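Local atomic coordinates of protection of telomeres protein 1 (Schizosaccharomyces pombe, PDB entry 7CUI), a protein that binds single-stranded telomeric DNA (consensus GGTTAC), protects the 3' overhang at chromosome ends and regulates telomerase and telomere length. Residues N137-I142 with A155-T161; P48-L53 with Y167-Y171; I107-I112 with Q126-R130; T32-L38 with D88-L94. One frame throughout, in Å; residues are numbered along the deposited sequence.

Contact 1 (N137-I142 with A155-T161); sequences NLEERI and AAEDVET. With SO4 (sulfate ion), chain E.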
loop_
_atom_site.group_PDB
_atom_site.type_symbol
_atom_site.label_atom_id
_atom_site.label_comp_id
_atom_site.label_asym_id
_atom_site.label_seq_id
_atom_site.Cartn_x
_atom_site.Cartn_y
_atom_site.Cartn_z
ATOM N N ASN A 137 15.224 0.011 5.467
ATOM C CA ASN A 137 15.468 -1.013 6.477
ATOM C C ASN A 137 14.243 -1.266 7.357
ATOM O O ASN A 137 14.371 -1.902 8.402
ATOM C CB ASN A 137 16.682 -0.702 7.355
ATOM C CG ASN A 137 17.961 -0.561 6.560
ATOM O OD1 ASN A 137 18.351 0.549 6.205
ATOM N ND2 ASN A 137 18.603 -1.672 6.256
ATOM N N LEU A 138 13.060 -0.813 6.917
ATOM C CA LEU A 138 11.836 -0.940 7.699
ATOM C C LEU A 138 11.507 -2.409 7.992
ATOM O O LEU A 138 11.210 -2.758 9.136
ATOM C CB LEU A 138 10.695 -0.262 6.935
ATOM C CG LEU A 138 9.616 0.458 7.751
ATOM C CD1 LEU A 138 8.235 0.017 7.285
ATOM C CD2 LEU A 138 9.776 0.281 9.255
ATOM N N GLU A 139 11.548 -3.262 6.958
ATOM C CA GLU A 139 11.133 -4.651 7.087
ATOM C C GLU A 139 12.067 -5.374 8.055
ATOM O O GLU A 139 11.610 -6.136 8.912
ATOM C CB GLU A 139 11.091 -5.323 5.712
ATOM C CG GLU A 139 10.562 -6.749 5.728
ATOM C CD GLU A 139 11.558 -7.866 6.002
ATOM O OE1 GLU A 139 12.784 -7.634 5.853
ATOM O OE2 GLU A 139 11.102 -8.982 6.367
ATOM N N GLU A 140 13.372 -5.100 7.908
ATOM C CA GLU A 140 14.419 -5.704 8.716
ATOM C C GLU A 140 14.163 -5.404 10.187
ATOM O O GLU A 140 14.293 -6.280 11.041
ATOM C CB GLU A 140 15.780 -5.118 8.349
ATOM C CG GLU A 140 16.415 -5.775 7.144
ATOM C CD GLU A 140 17.672 -5.110 6.605
ATOM O OE1 GLU A 140 18.239 -4.219 7.296
ATOM O OE2 GLU A 140 18.096 -5.482 5.485
ATOM N N ARG A 141 13.801 -4.146 10.455
ATOM C CA ARG A 141 13.618 -3.650 11.808
ATOM C C ARG A 141 12.308 -4.190 12.372
ATOM O O ARG A 141 12.231 -4.531 13.551
ATOM C CB ARG A 141 13.643 -2.118 11.827
ATOM C CG ARG A 141 15.040 -1.496 11.901
ATOM C CD ARG A 141 16.150 -2.190 12.667
ATOM N NE ARG A 141 16.133 -2.012 14.122
ATOM C CZ ARG A 141 16.969 -2.599 14.999
ATOM N NH1 ARG A 141 16.912 -2.269 16.312
ATOM N NH2 ARG A 141 17.868 -3.471 14.566
ATOM N N ILE A 142 11.280 -4.259 11.520
ATOM C CA ILE A 142 9.997 -4.789 11.947
ATOM C C ILE A 142 10.178 -6.249 12.365
ATOM O O ILE A 142 9.683 -6.650 13.418
ATOM C CB ILE A 142 8.911 -4.587 10.871
ATOM C CG1 ILE A 142 8.364 -3.156 10.904
ATOM C CG2 ILE A 142 7.800 -5.620 11.018
ATOM C CD1 ILE A 142 7.361 -2.841 9.825
ATOM N N ALA A 155 9.697 0.174 14.840
ATOM C CA ALA A 155 10.615 0.125 13.713
ATOM C C ALA A 155 10.697 1.472 12.995
ATOM O O ALA A 155 11.782 1.885 12.592
ATOM C CB ALA A 155 10.201 -0.966 12.767
ATOM N N ALA A 156 9.549 2.146 12.837
ATOM C CA ALA A 156 9.455 3.378 12.063
ATOM C C ALA A 156 10.444 4.436 12.556
ATOM O O ALA A 156 10.962 5.215 11.759
ATOM C CB ALA A 156 8.044 3.917 12.087
ATOM N N GLU A 157 10.697 4.473 13.869
ATOM C CA GLU A 157 11.507 5.538 14.434
ATOM C C GLU A 157 12.976 5.124 14.513
ATOM O O GLU A 157 13.843 5.953 14.783
ATOM C CB GLU A 157 10.903 6.031 15.748
ATOM C CG GLU A 157 11.059 5.055 16.899
ATOM C CD GLU A 157 10.091 5.288 18.047
ATOM O OE1 GLU A 157 9.024 5.904 17.810
ATOM O OE2 GLU A 157 10.400 4.849 19.176
ATOM N N ASP A 158 13.250 3.844 14.247
ATOM C CA ASP A 158 14.609 3.331 14.210
ATOM C C ASP A 158 15.332 3.805 12.952
ATOM O O ASP A 158 16.549 3.989 12.981
ATOM C CB ASP A 158 14.638 1.800 14.185
ATOM C CG ASP A 158 14.314 1.107 15.499
ATOM O OD1 ASP A 158 14.103 1.807 16.509
ATOM O OD2 ASP A 158 14.282 -0.145 15.496
ATOM N N VAL A 159 14.584 3.983 11.852
ATOM C CA VAL A 159 15.182 4.106 10.531
ATOM C C VAL A 159 14.565 5.269 9.757
ATOM O O VAL A 159 13.435 5.680 10.019
ATOM C CB VAL A 159 15.046 2.796 9.731
ATOM C CG1 VAL A 159 15.871 1.673 10.343
ATOM C CG2 VAL A 159 13.595 2.373 9.557
ATOM N N GLU A 160 15.333 5.765 8.780
ATOM C CA GLU A 160 14.845 6.707 7.790
ATOM C C GLU A 160 14.425 5.934 6.548
ATOM O O GLU A 160 15.250 5.279 5.915
ATOM C CB GLU A 160 15.960 7.661 7.381
ATOM C CG GLU A 160 16.023 8.895 8.236
ATOM C CD GLU A 160 17.109 9.859 7.812
ATOM O OE1 GLU A 160 17.172 10.957 8.399
ATOM O OE2 GLU A 160 17.885 9.503 6.904
ATOM N N THR A 161 13.143 6.044 6.203
ATOM C CA THR A 161 12.603 5.424 5.010
ATOM C C THR A 161 12.481 6.489 3.919
ATOM O O THR A 161 12.231 7.654 4.223
ATOM C CB THR A 161 11.295 4.706 5.357
ATOM O OG1 THR A 161 10.391 5.684 5.876
ATOM C CG2 THR A 161 11.493 3.607 6.381
HETATM S S SO4 E . 18.710 -1.937 19.028
HETATM O O1 SO4 E . 17.487 -2.311 19.685
HETATM O O2 SO4 E . 19.241 -3.077 18.327
HETATM O O3 SO4 E . 18.450 -0.872 18.092
HETATM O O4 SO4 E . 19.663 -1.487 20.006
HETATM O O HOH W 1 16.230 2.641 5.979
#

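Contact 2 (P48-L53 with Y167-Y171); sequences PRKHRL and YVKEY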
loop_
_atom_site.group_PDB
_atom_site.type_symbol
_atom_site.label_atom_id
_atom_site.label_comp_id
_atom_site.label_asym_id
_atom_site.label_seq_id
_atom_site.Cartn_x
_atom_site.Cartn_y
_atom_site.Cartn_z
ATOM N N PRO A 48 -16.210 8.899 -4.692
ATOM C CA PRO A 48 -14.820 8.510 -4.940
ATOM C C PRO A 48 -13.938 9.709 -5.289
ATOM O O PRO A 48 -14.337 10.580 -6.060
ATOM C CB PRO A 48 -14.911 7.516 -6.106
ATOM C CG PRO A 48 -16.190 7.891 -6.817
ATOM C CD PRO A 48 -17.121 8.412 -5.741
ATOM N N ARG A 49 -12.743 9.739 -4.684
ATOM C CA ARG A 49 -11.782 10.820 -4.845
ATOM C C ARG A 49 -10.448 10.242 -5.321
ATOM O O ARG A 49 -10.222 9.039 -5.240
ATOM C CB ARG A 49 -11.609 11.589 -3.530
ATOM C CG ARG A 49 -12.858 12.315 -3.047
ATOM C CD ARG A 49 -12.561 13.354 -1.982
ATOM N NE ARG A 49 -12.340 12.806 -0.648
ATOM C CZ ARG A 49 -11.815 13.475 0.378
ATOM N NH1 ARG A 49 -11.433 14.734 0.231
ATOM N NH2 ARG A 49 -11.665 12.877 1.547
ATOM N N LYS A 50 -9.562 11.120 -5.800
ATOM C CA LYS A 50 -8.289 10.734 -6.385
ATOM C C LYS A 50 -7.247 11.767 -5.957
ATOM O O LYS A 50 -7.303 12.912 -6.396
ATOM C CB LYS A 50 -8.452 10.715 -7.911
ATOM C CG LYS A 50 -7.865 9.533 -8.670
ATOM C CD LYS A 50 -8.537 9.347 -10.023
ATOM C CE LYS A 50 -8.134 8.092 -10.770
ATOM N NZ LYS A 50 -7.191 8.380 -11.877
ATOM N N HIS A 51 -6.319 11.366 -5.074
ATOM C CA HIS A 51 -5.378 12.296 -4.456
ATOM C C HIS A 51 -3.932 11.946 -4.802
ATOM O O HIS A 51 -3.638 10.855 -5.282
ATOM C CB HIS A 51 -5.518 12.320 -2.925
ATOM C CG HIS A 51 -6.917 12.319 -2.406
ATOM N ND1 HIS A 51 -7.655 13.478 -2.253
ATOM C CD2 HIS A 51 -7.699 11.307 -1.973
ATOM C CE1 HIS A 51 -8.837 13.178 -1.759
ATOM N NE2 HIS A 51 -8.890 11.852 -1.579
ATOM N N ARG A 52 -3.028 12.886 -4.500
ATOM C CA ARG A 52 -1.596 12.740 -4.708
ATOM C C ARG A 52 -0.880 13.150 -3.426
ATOM O O ARG A 52 -1.190 14.188 -2.851
ATOM C CB ARG A 52 -1.148 13.665 -5.841
ATOM C CG ARG A 52 0.252 13.392 -6.367
ATOM C CD ARG A 52 0.500 14.243 -7.597
ATOM N NE ARG A 52 1.572 15.201 -7.393
ATOM C CZ ARG A 52 2.802 15.045 -7.865
ATOM N NH1 ARG A 52 3.108 13.971 -8.573
ATOM N NH2 ARG A 52 3.720 15.964 -7.626
ATOM N N LEU A 53 0.079 12.331 -2.982
ATOM C CA LEU A 53 0.747 12.582 -1.714
ATOM C C LEU A 53 2.255 12.398 -1.860
ATOM O O LEU A 53 2.706 11.590 -2.663
ATOM C CB LEU A 53 0.207 11.622 -0.650
ATOM C CG LEU A 53 -1.310 11.554 -0.514
ATOM C CD1 LEU A 53 -1.835 10.322 -1.217
ATOM C CD2 LEU A 53 -1.707 11.511 0.947
ATOM N N TYR A 167 -0.050 8.017 -5.735
ATOM C CA TYR A 167 -1.441 8.295 -6.064
ATOM C C TYR A 167 -2.330 7.304 -5.324
ATOM O O TYR A 167 -2.028 6.114 -5.285
ATOM C CB TYR A 167 -1.725 8.122 -7.557
ATOM C CG TYR A 167 -0.890 8.935 -8.511
ATOM C CD1 TYR A 167 -0.272 10.112 -8.122
ATOM C CD2 TYR A 167 -0.758 8.542 -9.833
ATOM C CE1 TYR A 167 0.482 10.860 -9.012
ATOM C CE2 TYR A 167 -0.012 9.279 -10.738
ATOM C CZ TYR A 167 0.610 10.444 -10.326
ATOM O OH TYR A 167 1.350 11.169 -11.214
ATOM N N VAL A 168 -3.431 7.800 -4.753
ATOM C CA VAL A 168 -4.389 6.935 -4.082
ATOM C C VAL A 168 -5.780 7.202 -4.644
ATOM O O VAL A 168 -6.127 8.343 -4.938
ATOM C CB VAL A 168 -4.361 7.087 -2.547
ATOM C CG1 VAL A 168 -2.987 6.786 -1.967
ATOM C CG2 VAL A 168 -4.869 8.444 -2.076
ATOM N N LYS A 169 -6.557 6.125 -4.805
ATOM C CA LYS A 169 -7.968 6.238 -5.127
ATOM C C LYS A 169 -8.788 5.882 -3.889
ATOM O O LYS A 169 -8.626 4.808 -3.316
ATOM C CB LYS A 169 -8.333 5.428 -6.376
ATOM C CG LYS A 169 -7.846 3.987 -6.427
ATOM C CD LYS A 169 -7.967 3.385 -7.810
ATOM C CE LYS A 169 -7.175 2.105 -7.964
ATOM N NZ LYS A 169 -7.216 1.593 -9.355
ATOM N N GLU A 170 -9.641 6.824 -3.482
ATOM C CA GLU A 170 -10.491 6.703 -2.310
ATOM C C GLU A 170 -11.838 6.143 -2.752
ATOM O O GLU A 170 -12.374 6.564 -3.774
ATOM C CB GLU A 170 -10.668 8.090 -1.691
ATOM C CG GLU A 170 -11.325 8.095 -0.322
ATOM C CD GLU A 170 -11.284 9.462 0.341
ATOM O OE1 GLU A 170 -10.978 10.446 -0.356
ATOM O OE2 GLU A 170 -11.548 9.541 1.553
ATOM N N TYR A 171 -12.375 5.201 -1.970
ATOM C CA TYR A 171 -13.587 4.487 -2.340
ATOM C C TYR A 171 -14.176 3.810 -1.107
ATOM O O TYR A 171 -13.523 3.721 -0.072
ATOM C CB TYR A 171 -13.283 3.431 -3.407
ATOM C CG TYR A 171 -12.428 2.290 -2.915
ATOM C CD1 TYR A 171 -11.056 2.433 -2.777
ATOM C CD2 TYR A 171 -12.990 1.069 -2.568
ATOM C CE1 TYR A 171 -10.267 1.397 -2.307
ATOM C CE2 TYR A 171 -12.214 0.020 -2.101
ATOM C CZ TYR A 171 -10.845 0.184 -1.975
ATOM O OH TYR A 171 -10.068 -0.841 -1.520
#

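Contact 3 (I107-I112 with Q126-R130); sequences INSSKI and QLKER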
loop_
_atom_site.group_PDB
_atom_site.type_symbol
_atom_site.label_atom_id
_atom_site.label_comp_id
_atom_site.label_asym_id
_atom_site.label_seq_id
_atom_site.Cartn_x
_atom_site.Cartn_y
_atom_site.Cartn_z
ATOM N N ILE A 107 5.478 -3.172 -7.987
ATOM C CA ILE A 107 6.579 -4.126 -7.940
ATOM C C ILE A 107 7.444 -3.988 -9.192
ATOM O O ILE A 107 8.668 -3.951 -9.081
ATOM C CB ILE A 107 6.099 -5.574 -7.707
ATOM C CG1 ILE A 107 5.495 -5.741 -6.312
ATOM C CG2 ILE A 107 7.238 -6.559 -7.933
ATOM C CD1 ILE A 107 4.535 -6.906 -6.200
ATOM N N ASN A 108 6.798 -3.939 -10.366
ATOM C CA ASN A 108 7.438 -3.569 -11.620
ATOM C C ASN A 108 8.579 -4.533 -11.946
ATOM O O ASN A 108 9.709 -4.104 -12.174
ATOM C CB ASN A 108 7.903 -2.107 -11.590
ATOM C CG ASN A 108 8.314 -1.575 -12.945
ATOM O OD1 ASN A 108 7.909 -2.104 -13.975
ATOM N ND2 ASN A 108 9.119 -0.526 -12.958
ATOM N N SER A 109 8.274 -5.836 -11.973
ATOM C CA SER A 109 9.287 -6.856 -12.190
ATOM C C SER A 109 8.648 -8.110 -12.780
ATOM O O SER A 109 7.777 -8.720 -12.165
ATOM C CB SER A 109 10.030 -7.161 -10.910
ATOM O OG SER A 109 11.183 -7.950 -11.162
ATOM N N SER A 110 9.115 -8.486 -13.972
ATOM C CA SER A 110 8.602 -9.621 -14.715
ATOM C C SER A 110 8.742 -10.923 -13.918
ATOM O O SER A 110 7.889 -11.802 -14.025
ATOM C CB SER A 110 9.297 -9.701 -16.048
ATOM O OG SER A 110 8.759 -10.743 -16.841
ATOM N N LYS A 111 9.810 -11.033 -13.110
ATOM C CA LYS A 111 10.159 -12.279 -12.438
ATOM C C LYS A 111 9.453 -12.411 -11.088
ATOM O O LYS A 111 9.450 -13.488 -10.492
ATOM C CB LYS A 111 11.681 -12.451 -12.318
ATOM C CG LYS A 111 12.436 -11.297 -11.668
ATOM C CD LYS A 111 13.866 -11.628 -11.268
ATOM C CE LYS A 111 14.760 -10.402 -11.280
ATOM N NZ LYS A 111 15.846 -10.479 -10.272
ATOM N N ILE A 112 8.867 -11.313 -10.599
ATOM C CA ILE A 112 8.126 -11.342 -9.348
ATOM C C ILE A 112 6.633 -11.377 -9.672
ATOM O O ILE A 112 6.057 -10.390 -10.128
ATOM C CB ILE A 112 8.521 -10.166 -8.427
ATOM C CG1 ILE A 112 10.043 -10.010 -8.333
ATOM C CG2 ILE A 112 7.884 -10.326 -7.053
ATOM C CD1 ILE A 112 10.517 -8.848 -7.485
ATOM N N GLN A 126 13.642 -11.732 -3.750
ATOM C CA GLN A 126 13.619 -10.761 -4.832
ATOM C C GLN A 126 12.610 -9.654 -4.533
ATOM O O GLN A 126 12.849 -8.493 -4.868
ATOM C CB GLN A 126 13.308 -11.446 -6.161
ATOM C CG GLN A 126 14.512 -12.144 -6.772
ATOM C CD GLN A 126 14.118 -13.278 -7.689
ATOM O OE1 GLN A 126 13.000 -13.342 -8.196
ATOM N NE2 GLN A 126 15.046 -14.195 -7.908
ATOM N N LEU A 127 11.485 -10.031 -3.912
ATOM C CA LEU A 127 10.448 -9.105 -3.490
ATOM C C LEU A 127 11.017 -8.180 -2.414
ATOM O O LEU A 127 10.841 -6.967 -2.497
ATOM C CB LEU A 127 9.286 -9.929 -2.923
ATOM C CG LEU A 127 7.858 -9.395 -3.056
ATOM C CD1 LEU A 127 7.110 -9.594 -1.753
ATOM C CD2 LEU A 127 7.788 -7.942 -3.493
ATOM N N LYS A 128 11.690 -8.767 -1.411
ATOM C CA LYS A 128 12.330 -8.016 -0.343
ATOM C C LYS A 128 13.215 -6.931 -0.944
ATOM O O LYS A 128 13.131 -5.773 -0.546
ATOM C CB LYS A 128 13.198 -8.925 0.535
ATOM C CG LYS A 128 12.806 -9.014 2.003
ATOM C CD LYS A 128 13.984 -9.330 2.910
ATOM C CE LYS A 128 14.152 -10.800 3.238
ATOM N NZ LYS A 128 13.017 -11.330 4.031
ATOM N N GLU A 129 14.048 -7.329 -1.914
ATOM C CA GLU A 129 15.070 -6.463 -2.480
ATOM C C GLU A 129 14.422 -5.311 -3.240
ATOM O O GLU A 129 14.929 -4.193 -3.215
ATOM C CB GLU A 129 16.052 -7.256 -3.344
ATOM C CG GLU A 129 17.071 -8.033 -2.524
ATOM C CD GLU A 129 17.943 -8.995 -3.317
ATOM O OE1 GLU A 129 18.947 -9.487 -2.749
ATOM O OE2 GLU A 129 17.619 -9.255 -4.501
ATOM N N ARG A 130 13.283 -5.590 -3.879
ATOM C CA ARG A 130 12.573 -4.575 -4.636
ATOM C C ARG A 130 11.909 -3.579 -3.686
ATOM O O ARG A 130 12.017 -2.371 -3.881
ATOM C CB ARG A 130 11.554 -5.217 -5.580
ATOM C CG ARG A 130 11.149 -4.314 -6.733
ATOM C CD ARG A 130 11.672 -4.827 -8.055
ATOM N NE ARG A 130 11.362 -3.928 -9.160
ATOM C CZ ARG A 130 12.247 -3.137 -9.747
ATOM N NH1 ARG A 130 13.504 -3.130 -9.336
ATOM N NH2 ARG A 130 11.873 -2.361 -10.748
#

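Contact 4 (T32-L38 with D88-L94); sequences TTISTIL and DVSNVTL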
loop_
_atom_site.group_PDB
_atom_site.type_symbol
_atom_site.label_atom_id
_atom_site.label_comp_id
_atom_site.label_asym_id
_atom_site.label_seq_id
_atom_site.Cartn_x
_atom_site.Cartn_y
_atom_site.Cartn_z
ATOM N N THR A 32 -1.671 17.212 -2.220
ATOM C CA THR A 32 -2.369 17.559 -0.985
ATOM C C THR A 32 -1.764 16.769 0.178
ATOM O O THR A 32 -0.697 16.179 0.026
ATOM C CB THR A 32 -3.890 17.377 -1.101
ATOM O OG1 THR A 32 -4.169 15.995 -1.324
ATOM C CG2 THR A 32 -4.533 18.236 -2.171
ATOM N N THR A 33 -2.436 16.766 1.340
ATOM C CA THR A 33 -1.911 16.097 2.524
ATOM C C THR A 33 -2.927 15.109 3.091
ATOM O O THR A 33 -4.115 15.183 2.784
ATOM C CB THR A 33 -1.544 17.077 3.646
ATOM O OG1 THR A 33 -2.761 17.649 4.129
ATOM C CG2 THR A 33 -0.560 18.149 3.227
ATOM N N ILE A 34 -2.434 14.211 3.955
ATOM C CA ILE A 34 -3.249 13.202 4.612
ATOM C C ILE A 34 -4.181 13.880 5.615
ATOM O O ILE A 34 -5.282 13.389 5.864
ATOM C CB ILE A 34 -2.368 12.109 5.257
ATOM C CG1 ILE A 34 -1.589 11.321 4.200
ATOM C CG2 ILE A 34 -3.193 11.183 6.141
ATOM C CD1 ILE A 34 -0.508 10.413 4.752
ATOM N N SER A 35 -3.736 15.015 6.174
ATOM C CA SER A 35 -4.555 15.782 7.097
ATOM C C SER A 35 -5.808 16.279 6.384
ATOM O O SER A 35 -6.903 16.181 6.931
ATOM C CB SER A 35 -3.777 16.910 7.716
ATOM O OG SER A 35 -4.420 17.372 8.896
ATOM N N THR A 36 -5.631 16.776 5.151
ATOM C CA THR A 36 -6.710 17.314 4.332
ATOM C C THR A 36 -7.707 16.210 3.978
ATOM O O THR A 36 -8.918 16.439 3.982
ATOM C CB THR A 36 -6.159 18.011 3.078
ATOM O OG1 THR A 36 -5.283 19.054 3.506
ATOM C CG2 THR A 36 -7.233 18.599 2.191
ATOM N N ILE A 37 -7.181 15.013 3.682
ATOM C CA ILE A 37 -7.987 13.876 3.266
ATOM C C ILE A 37 -8.923 13.460 4.399
ATOM O O ILE A 37 -10.082 13.139 4.145
ATOM C CB ILE A 37 -7.090 12.717 2.774
ATOM C CG1 ILE A 37 -6.489 13.012 1.398
ATOM C CG2 ILE A 37 -7.827 11.381 2.790
ATOM C CD1 ILE A 37 -5.424 12.031 0.968
ATOM N N LEU A 38 -8.418 13.470 5.639
ATOM C CA LEU A 38 -9.178 12.984 6.783
ATOM C C LEU A 38 -9.987 14.117 7.422
ATOM O O LEU A 38 -11.059 13.870 7.972
ATOM C CB LEU A 38 -8.244 12.309 7.797
ATOM C CG LEU A 38 -7.411 11.125 7.292
ATOM C CD1 LEU A 38 -6.490 10.594 8.381
ATOM C CD2 LEU A 38 -8.286 10.002 6.754
ATOM N N ASP A 88 2.823 11.557 5.929
ATOM C CA ASP A 88 2.888 12.770 5.130
ATOM C C ASP A 88 3.558 13.855 5.972
ATOM O O ASP A 88 3.807 13.654 7.160
ATOM C CB ASP A 88 1.457 13.164 4.749
ATOM C CG ASP A 88 1.304 14.317 3.779
ATOM O OD1 ASP A 88 1.580 15.458 4.188
ATOM O OD2 ASP A 88 0.879 14.068 2.628
ATOM N N VAL A 89 3.831 15.003 5.342
ATOM C CA VAL A 89 4.375 16.193 5.985
ATOM C C VAL A 89 3.581 16.544 7.247
ATOM O O VAL A 89 4.135 17.112 8.186
ATOM C CB VAL A 89 4.416 17.379 4.996
ATOM C CG1 VAL A 89 4.980 18.637 5.631
ATOM C CG2 VAL A 89 5.196 17.033 3.734
ATOM N N SER A 90 2.288 16.195 7.269
ATOM C CA SER A 90 1.380 16.661 8.306
ATOM C C SER A 90 1.267 15.690 9.485
ATOM O O SER A 90 0.341 15.812 10.282
ATOM C CB SER A 90 0.024 16.991 7.726
ATOM O OG SER A 90 -0.541 15.867 7.062
ATOM N N ASN A 91 2.202 14.734 9.590
ATOM C CA ASN A 91 2.344 13.857 10.749
ATOM C C ASN A 91 1.095 13.009 10.991
ATOM O O ASN A 91 0.790 12.679 12.136
ATOM C CB ASN A 91 2.744 14.618 12.019
ATOM C CG ASN A 91 4.237 14.609 12.259
ATOM O OD1 ASN A 91 5.022 14.788 11.330
ATOM N ND2 ASN A 91 4.640 14.390 13.501
ATOM N N VAL A 92 0.388 12.642 9.915
ATOM C CA VAL A 92 -0.764 11.758 10.030
ATOM C C VAL A 92 -0.627 10.615 9.028
ATOM O O VAL A 92 -0.117 10.813 7.926
ATOM C CB VAL A 92 -2.104 12.504 9.869
ATOM C CG1 VAL A 92 -2.585 13.075 11.194
ATOM C CG2 VAL A 92 -2.039 13.588 8.805
ATOM N N THR A 93 -1.102 9.428 9.427
ATOM C CA THR A 93 -0.891 8.218 8.649
ATOM C C THR A 93 -2.142 7.847 7.857
ATOM O O THR A 93 -3.246 8.276 8.180
ATOM C CB THR A 93 -0.392 7.056 9.522
ATOM O OG1 THR A 93 -1.388 6.702 10.480
ATOM C CG2 THR A 93 0.909 7.357 10.230
ATOM N N LEU A 94 -1.939 7.040 6.810
ATOM C CA LEU A 94 -3.009 6.522 5.977
ATOM C C LEU A 94 -2.628 5.107 5.538
ATOM O O LEU A 94 -1.489 4.881 5.127
ATOM C CB LEU A 94 -3.182 7.462 4.778
ATOM C CG LEU A 94 -4.448 7.264 3.945
ATOM C CD1 LEU A 94 -5.668 7.820 4.666
ATOM C CD2 LEU A 94 -4.300 7.916 2.579
#

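Contact 1 (N137-I142 with A155-T161)
Asp158 OD2 accepts from two side chains at once: Arg141 NE, 3.0 Å away and nearly straight at 170°, and His145 NE2, one turn further along the helix of Arg141. The aspartate oxygen lies in the guanidinium plane but takes the NE proton on its anti side, about 31° out of the carboxylate plane, the two flat groups being turned 54° apart, while Arg141 NH1 adds a weak second bond. Bends at chi2 and chi3 bring the arginine chain across that of Asp158 at about a right angle. Its NH1 also donates to O2 of a sulfate at 3.2 Å, an ion probably taken up from the crystallisation liquor.

Beside these charges the packing is apolar. The methyl of Ala155, small enough to let the two backbones come close, meets Ile142 CG1 at 3.4 Å and Leu138 CD2 at 3.8 Å. Val159 CG1 rests on Arg141 CG at 3.6 Å, a use of the arginine's aliphatic stem, and Thr161 CG2 touches Leu138 CG at 3.9 Å. One water accepts from Asn137 N and donates to Asn137 OD1 and Glu160 O.

Helix 138-148 thus packs against the single weak turn 155-158 and the chain leading to strand 163-171. Leu138 and Ile142 also press on Phe60 of strand 49-73, where Thr161 OG1 bonds to Val57 O.

Contact 2 (P48-L53 with Y167-Y171)
His51 and Val168 form a hydrogen-bonded antiparallel pair, His51 N to Val168 O at 3.0 Å and Val168 N to His51 O at 3.1 Å. Their face is tightly packed. His51 NE2 donates almost straight (173°) to Glu170 OE1 at 2.8 Å, within the ring plane but on the oxygen's anti side, about 33° out of the carboxylate plane. Glu170 CG, anti to the backbone N (chi1 -170°), starts an extended chain that carries the carboxylate out to His51 and Arg49. Arg49 runs beside it; the salt bridge, Arg49 NE to Glu170 OE1 at 2.7 Å, is strongly bent and so weak as a hydrogen bond. Two basic groups sharing one oxygen probably keep the buried glutamate ionised. Leu53 CD1 meets Val168 CG2 at 3.7 Å.

The other face is looser: Lys50 and Lys169 diverge, Lys169 NZ leaving for Asp102, and the stem of Arg52 lies alongside Tyr167.

Strand 163-171 sits between strands 49-73 and 190-198 of the OB-fold barrel; helix 34-38 covers His51 and Leu53.

Contact 3 (I107-I112 with Q126-R130)
Arg130 reaches across to the end of helix 100-107 and meets the Ile107 carbonyl head-on: NE donates to O at 2.7 Å, nearly along the C=O axis, with the oxygen at the edge of the guanidinium and close to its plane. NH2 adds a weak bond to Asn108 O at 3.1 Å. The bend at chi2 (111°) brings the planar group round to these carbonyls. A guanidinium suits the place: a helix's last carbonyls lack amides of a following turn, and this is probably the negative end of the helix dipole. Asn108, with positive phi, breaks the helix; its side chain crosses the guanidinium obliquely, while its ND2 bonds to Ile198 O.

The loop lies between the third and fourth barrel strands, where an OB fold commonly has its helix, and a type I turn from Ser109 to Ile112 folds it back toward helix 121-135. There Ile112 stands at about a right angle to Leu127, CG2 to CG 4.1 Å, and its CD1 lies near Gln126 O at 3.5 Å. Lys111 likewise crosses Gln126 squarely, as suits a lysine on the surface. Deeper in, Ile107 CG1 faces Leu127 CD2 at 4.2 Å, and both isoleucines also pack on Trp80 of strand 77-87.

Contact 4 (T32-L38 with D88-L94)
Ser90 OG takes a weak hydrogen bond from Ser35 N at 3.4 Å, the one hydrogen bond that spans this contact. The other polar bonds shape each side separately, small hydroxyls fitting both a turn and a helix start. With CG anti to the backbone N (chi1 -173°), Asp88 turns OD1 to Ser90 N, accepting at 3.2 Å through its anti lone pair: an Asx turn within a type I turn. Thr33, at the N-cap of helix 34-38, pairs its OG1 with Thr36 OG1. The Asp88 carboxylate lies close to that helix start, where a negative charge is probably welcome.

Apolar packing centres on Ile34, whose branched side chain offers two arms: CD1 reaches Asp88 CB at 3.4 Å, and CG2 meets Val92 CG2 at 3.8 Å and Leu94 CB at 4.0 Å. Leu38 slants over Leu94, CD2 to CD1 4.0 Å.

The short helix 34-38 thereby packs on the turn between strands 77-87 and 93-99, with Leu53 of strand 49-73 and Trp191 of strand 190-198 beneath it.

How the contacts relate
All four contacts lie in the C-terminal domain of the protein, an OB-type barrel by its topology, and form two groups. Contacts 2 and 4, centres 12 Å apart, meet directly: Arg49 NH2 lies 3.1 Å from Ile37 O, and Leu53 CD2 packs on Ile34 CG1. Both touch the chain of another protein, so this end of the barrel takes part in a protein interface. Contacts 1 and 3 belong to the helical region between the third and fourth strands, their centres 20 Å apart; Glu139 OE1 and Lys128 CD pack where helices 121-135 and 138-148 follow each other. Contact 3 lies across the chain's centre from contacts 2 and 4, about 17 Å from contact 4 between nearest atoms.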